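Local atomic coordinates of enolase (alpha proteobacterium BAL199, PDB entry 3UGV), a protein that probably catalyses metal-dependent abstraction of a proton next to a carboxylate, as a magnesium-binding member of the mandelate racemase/muconate lactonizing enzyme family in the enolase superfamily. Residues Pro104-Ile107 against Tyr108-Arg112; Gly305-Ser308 against Gly309-Ala313. All blocks are in the same frame, centred on the assembly; numbering follows the deposited sequence.

Contact 1: residues Pro104-Ile107 against Tyr108-Arg112; sequences PAEI and YDKTR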
loop_
_atom_site.group_PDB
_atom_site.type_symbol
_atom_site.label_atom_id
_atom_site.label_comp_id
_atom_site.label_asym_id
_atom_site.label_seq_id
_atom_site.Cartn_x
_atom_site.Cartn_y
_atom_site.Cartn_z
ATOM N N PRO F 104 -3.274 -9.802 39.633
ATOM C CA PRO F 104 -2.234 -9.521 38.633
ATOM C C PRO F 104 -2.649 -8.432 37.666
ATOM O O PRO F 104 -1.948 -7.437 37.518
ATOM C CB PRO F 104 -2.101 -10.849 37.886
ATOM C CG PRO F 104 -2.433 -11.862 38.889
ATOM C CD PRO F 104 -3.499 -11.251 39.785
ATOM N N ALA F 105 -3.794 -8.623 37.025
ATOM C CA ALA F 105 -4.242 -7.720 35.979
ATOM C C ALA F 105 -4.497 -6.298 36.474
ATOM O O ALA F 105 -4.156 -5.331 35.793
ATOM C CB ALA F 105 -5.466 -8.281 35.302
ATOM N N GLU F 106 -5.092 -6.166 37.654
ATOM C CA GLU F 106 -5.338 -4.840 38.203
ATOM C C GLU F 106 -4.014 -4.182 38.553
ATOM O O GLU F 106 -3.823 -2.987 38.348
ATOM C CB GLU F 106 -6.264 -4.912 39.420
ATOM C CG GLU F 106 -7.637 -5.484 39.071
ATOM C CD GLU F 106 -8.662 -5.359 40.187
ATOM O OE1 GLU F 106 -8.327 -4.833 41.275
ATOM O OE2 GLU F 106 -9.816 -5.793 39.962
ATOM N N ILE F 107 -3.092 -4.988 39.060
ATOM C CA ILE F 107 -1.795 -4.496 39.484
ATOM C C ILE F 107 -0.910 -4.095 38.301
ATOM O O ILE F 107 -0.200 -3.098 38.365
ATOM C CB ILE F 107 -1.079 -5.545 40.334
ATOM C CG1 ILE F 107 -1.803 -5.714 41.671
ATOM C CG2 ILE F 107 0.368 -5.167 40.534
ATOM C CD1 ILE F 107 -1.117 -6.679 42.637
ATOM N N TYR F 108 -0.954 -4.874 37.231
ATOM C CA TYR F 108 -0.182 -4.572 36.031
ATOM C C TYR F 108 -0.605 -3.198 35.515
ATOM O O TYR F 108 0.233 -2.379 35.157
ATOM C CB TYR F 108 -0.404 -5.663 34.976
ATOM C CG TYR F 108 0.333 -5.494 33.653
ATOM C CD1 TYR F 108 1.722 -5.558 33.586
ATOM C CD2 TYR F 108 -0.368 -5.318 32.464
ATOM C CE1 TYR F 108 2.393 -5.423 32.374
ATOM C CE2 TYR F 108 0.292 -5.182 31.250
ATOM C CZ TYR F 108 1.671 -5.235 31.208
ATOM O OH TYR F 108 2.327 -5.099 29.996
ATOM N N ASP F 109 -1.907 -2.927 35.510
ATOM C CA ASP F 109 -2.379 -1.610 35.101
ATOM C C ASP F 109 -1.936 -0.493 36.057
ATOM O O ASP F 109 -1.442 0.540 35.608
ATOM C CB ASP F 109 -3.891 -1.598 34.922
ATOM C CG ASP F 109 -4.428 -0.205 34.658
ATOM O OD1 ASP F 109 -4.327 0.250 33.494
ATOM O OD2 ASP F 109 -4.945 0.432 35.611
ATOM N N LYS F 110 -2.095 -0.708 37.364
ATOM C CA LYS F 110 -1.711 0.291 38.375
ATOM C C LYS F 110 -0.207 0.601 38.415
ATOM O O LYS F 110 0.179 1.756 38.569
ATOM C CB LYS F 110 -2.181 -0.127 39.777
ATOM C CG LYS F 110 -3.698 -0.312 39.926
ATOM C CD LYS F 110 -4.062 -0.866 41.308
ATOM C CE LYS F 110 -5.566 -1.059 41.453
ATOM N NZ LYS F 110 -5.940 -1.482 42.834
ATOM N N THR F 111 0.636 -0.423 38.295
ATOM C CA THR F 111 2.082 -0.210 38.271
ATOM C C THR F 111 2.554 0.568 37.034
ATOM O O THR F 111 3.387 1.472 37.144
ATOM C CB THR F 111 2.872 -1.529 38.391
ATOM O OG1 THR F 111 2.584 -2.380 37.270
ATOM C CG2 THR F 111 2.509 -2.249 39.679
ATOM N N ARG F 112 2.023 0.220 35.864
ATOM C CA ARG F 112 2.366 0.926 34.630
ATOM C C ARG F 112 1.855 2.367 34.595
ATOM O O ARG F 112 2.535 3.252 34.070
ATOM C CB ARG F 112 1.881 0.158 33.403
ATOM C CG ARG F 112 2.626 -1.152 33.183
ATOM C CD ARG F 112 2.262 -1.783 31.845
ATOM N NE ARG F 112 3.236 -1.479 30.801
ATOM C CZ ARG F 112 2.939 -1.438 29.506
ATOM N NH1 ARG F 112 1.692 -1.671 29.112
ATOM N NH2 ARG F 112 3.878 -1.158 28.609
#
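Tyr108 opens the second half of this stretch of helix by donating its backbone N-H to Pro104 O, with N and O 2.8 Å apart, an i to i+4 bond near the start of helix 104-114. Its CG stands anti to the backbone N (chi1 180°), which sets the ring beside the carbonyl carbon, where Arg112 CD, one turn on, lies 3.5 Å above one ring face, offset toward the rim. Asp109 N reaches Ala105 O in a weak bond of 3.3 Å. Lys110 N hydrogen-bonds to Glu106 O at 3.0 Å, and the aliphatic part of its side chain runs past the same oxygen, CG coming within 3.1 Å of Glu106 O. Extended beyond CG, the chain brings NZ to 4.4 Å from Glu106 OE1, too far for a salt bridge; NZ is hydrogen-bonded instead to Gln100 OE1, while Glu106 OE2 is hydrogen-bonded to Thr154 OG1 of the second subunit. Replacing Lys110 with an alanine would probably leave Gln100 without its ammonium partner and take one positive charge from beside Glu106, whose ion pair with Arg338 of the second subunit is long and weak. Thr111 completes the walk: its N donates to Ile107 O at 2.8 Å. OG1 lies between the backbone N and the carbonyl carbon, close to both Ile107 O and Tyr108 O, and the geometry lets either take its single proton. Thr111 CG2 meets Ile107 CG2 at 3.7 Å, the two branched side chains crossing at a slant near Leu97 and Met93 of helix 83-97. The helix thus divides its chemistry: backbone bonds hold it together, the Ile107 and Thr111 side chains pack on helix 83-97, and the Glu106 carboxylate, whose ionised form the lysine would probably favour, serves the subunit interface.

Contact 2: residues Gly305-Ser308 against Gly309-Ala313; sequences GGVS and GWMRA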
loop_
_atom_site.group_PDB
_atom_site.type_symbol
_atom_site.label_atom_id
_atom_site.label_comp_id
_atom_site.label_asym_id
_atom_site.label_seq_id
_atom_site.Cartn_x
_atom_site.Cartn_y
_atom_site.Cartn_z
ATOM N N GLY F 305 6.333 -7.581 29.809
ATOM C CA GLY F 305 5.329 -7.315 30.830
ATOM C C GLY F 305 4.948 -8.546 31.643
ATOM O O GLY F 305 3.782 -8.731 32.005
ATOM N N GLY F 306 5.943 -9.389 31.920
ATOM C CA GLY F 306 5.763 -10.557 32.759
ATOM C C GLY F 306 4.802 -11.574 32.184
ATOM O O GLY F 306 4.710 -11.738 30.969
ATOM N N VAL F 307 4.083 -12.264 33.065
ATOM C CA VAL F 307 3.087 -13.235 32.634
ATOM C C VAL F 307 1.936 -12.550 31.887
ATOM O O VAL F 307 1.481 -13.041 30.855
ATOM C CB VAL F 307 2.541 -14.052 33.824
ATOM C CG1 VAL F 307 1.345 -14.869 33.390
ATOM C CG2 VAL F 307 3.640 -14.955 34.407
ATOM N N SER F 308 1.489 -11.409 32.404
ATOM C CA SER F 308 0.382 -10.662 31.794
ATOM C C SER F 308 0.675 -10.262 30.363
ATOM O O SER F 308 -0.123 -10.538 29.462
ATOM C CB SER F 308 0.070 -9.396 32.599
ATOM O OG SER F 308 -0.436 -9.730 33.871
ATOM N N GLY F 309 1.816 -9.599 30.160
ATOM C CA GLY F 309 2.247 -9.211 28.825
ATOM C C GLY F 309 2.480 -10.377 27.882
ATOM O O GLY F 309 2.151 -10.287 26.700
ATOM N N TRP F 310 3.036 -11.479 28.389
ATOM C CA TRP F 310 3.259 -12.640 27.533
ATOM C C TRP F 310 1.947 -13.177 26.976
ATOM O O TRP F 310 1.853 -13.495 25.788
ATOM C CB TRP F 310 3.992 -13.757 28.273
ATOM C CG TRP F 310 4.097 -15.002 27.424
ATOM C CD1 TRP F 310 3.132 -15.937 27.231
ATOM C CD2 TRP F 310 5.216 -15.410 26.623
ATOM N NE1 TRP F 310 3.579 -16.908 26.376
ATOM C CE2 TRP F 310 4.857 -16.608 25.989
ATOM C CE3 TRP F 310 6.489 -14.879 26.393
ATOM C CZ2 TRP F 310 5.727 -17.294 25.136
ATOM C CZ3 TRP F 310 7.349 -15.554 25.543
ATOM C CH2 TRP F 310 6.964 -16.749 24.929
ATOM N N MET F 311 0.930 -13.282 27.830
ATOM C CA MET F 311 -0.333 -13.883 27.398
ATOM C C MET F 311 -1.002 -13.021 26.337
ATOM O O MET F 311 -1.598 -13.535 25.396
ATOM C CB MET F 311 -1.289 -14.130 28.581
ATOM C CG MET F 311 -0.785 -15.143 29.639
ATOM S SD MET F 311 -0.158 -16.709 28.995
ATOM C CE MET F 311 -1.580 -17.327 28.111
ATOM N N ARG F 312 -0.902 -11.707 26.495
ATOM C CA ARG F 312 -1.446 -10.790 25.502
ATOM C C ARG F 312 -0.699 -10.910 24.178
ATOM O O ARG F 312 -1.304 -10.887 23.105
ATOM C CB ARG F 312 -1.417 -9.357 26.031
ATOM C CG ARG F 312 -2.460 -9.152 27.120
ATOM C CD ARG F 312 -2.332 -7.825 27.823
ATOM N NE ARG F 312 -3.029 -7.853 29.104
ATOM C CZ ARG F 312 -3.324 -6.781 29.830
ATOM N NH1 ARG F 312 -3.000 -5.566 29.401
ATOM N NH2 ARG F 312 -3.949 -6.927 30.989
ATOM N N ALA F 313 0.619 -11.066 24.275
ATOM C CA ALA F 313 1.471 -11.173 23.109
ATOM C C ALA F 313 1.244 -12.513 22.438
ATOM O O ALA F 313 1.299 -12.605 21.215
ATOM C CB ALA F 313 2.944 -11.001 23.497
HETATM O O HOH W 1 -2.772 -10.506 30.691
#
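Gly309 N donates to Gly305 O at 2.8 Å from well above the carbonyl plane, and the next three i to i+4 bonds, Trp310 to Gly306, Met311 to Val307 and Arg312 to Ser308, carry the chain into regular helix. Glycine suits the start: Gly305 and Gly306 have positive phi, and a side chain on Gly309 would clash with Gly305 CA. Met311 CG lies anti to its carbonyl carbon (chi1 -63°), 3.3 Å from Val307 O, and makes a looser apolar contact with Val307 CG1. Beyond it the chain bends twice, setting SD at the edge of the Trp310 ring, in its plane. The indole stacks on Phe301, and its NE1 hydrogen-bonds to Thr340 OG1. Arg312 runs extended past Ser308 O, where one water bridges the two residues, donating to Ser308 O at 2.9 Å and accepting from Arg312 NE at 3.1 Å; the guanidinium goes on to a salt bridge with Glu341 of the second subunit. Ser308 OG turns elsewhere, to Asp132 and Trp136. The glycine-rich turn joining short helix 301-304 to helix 306-320 belongs to the C-terminal barrel domain of the enolase superfamily.

Overall arrangement
Contact 1 comes first along the chain, on helix 104-114 of the N-terminal family region, and contact 2 follows some two hundred residues later, on helix 306-320 of the C-terminal region. Their centres nevertheless lie only 12 Å apart, because the two helices meet where these regions pack together. Tyr108 makes the direct contacts between them: its ring rests against contact 2, with CE1 3.6 Å from Gly305 O and CG 4.1 Å from Ser308 CB. Helix 123-142 touches both contacts, and Trp136 meets Pro104 as well as Val307 and Ser308. Both also reach the second subunit, so the example illustrates how short helical segments can link domain packing to assembly.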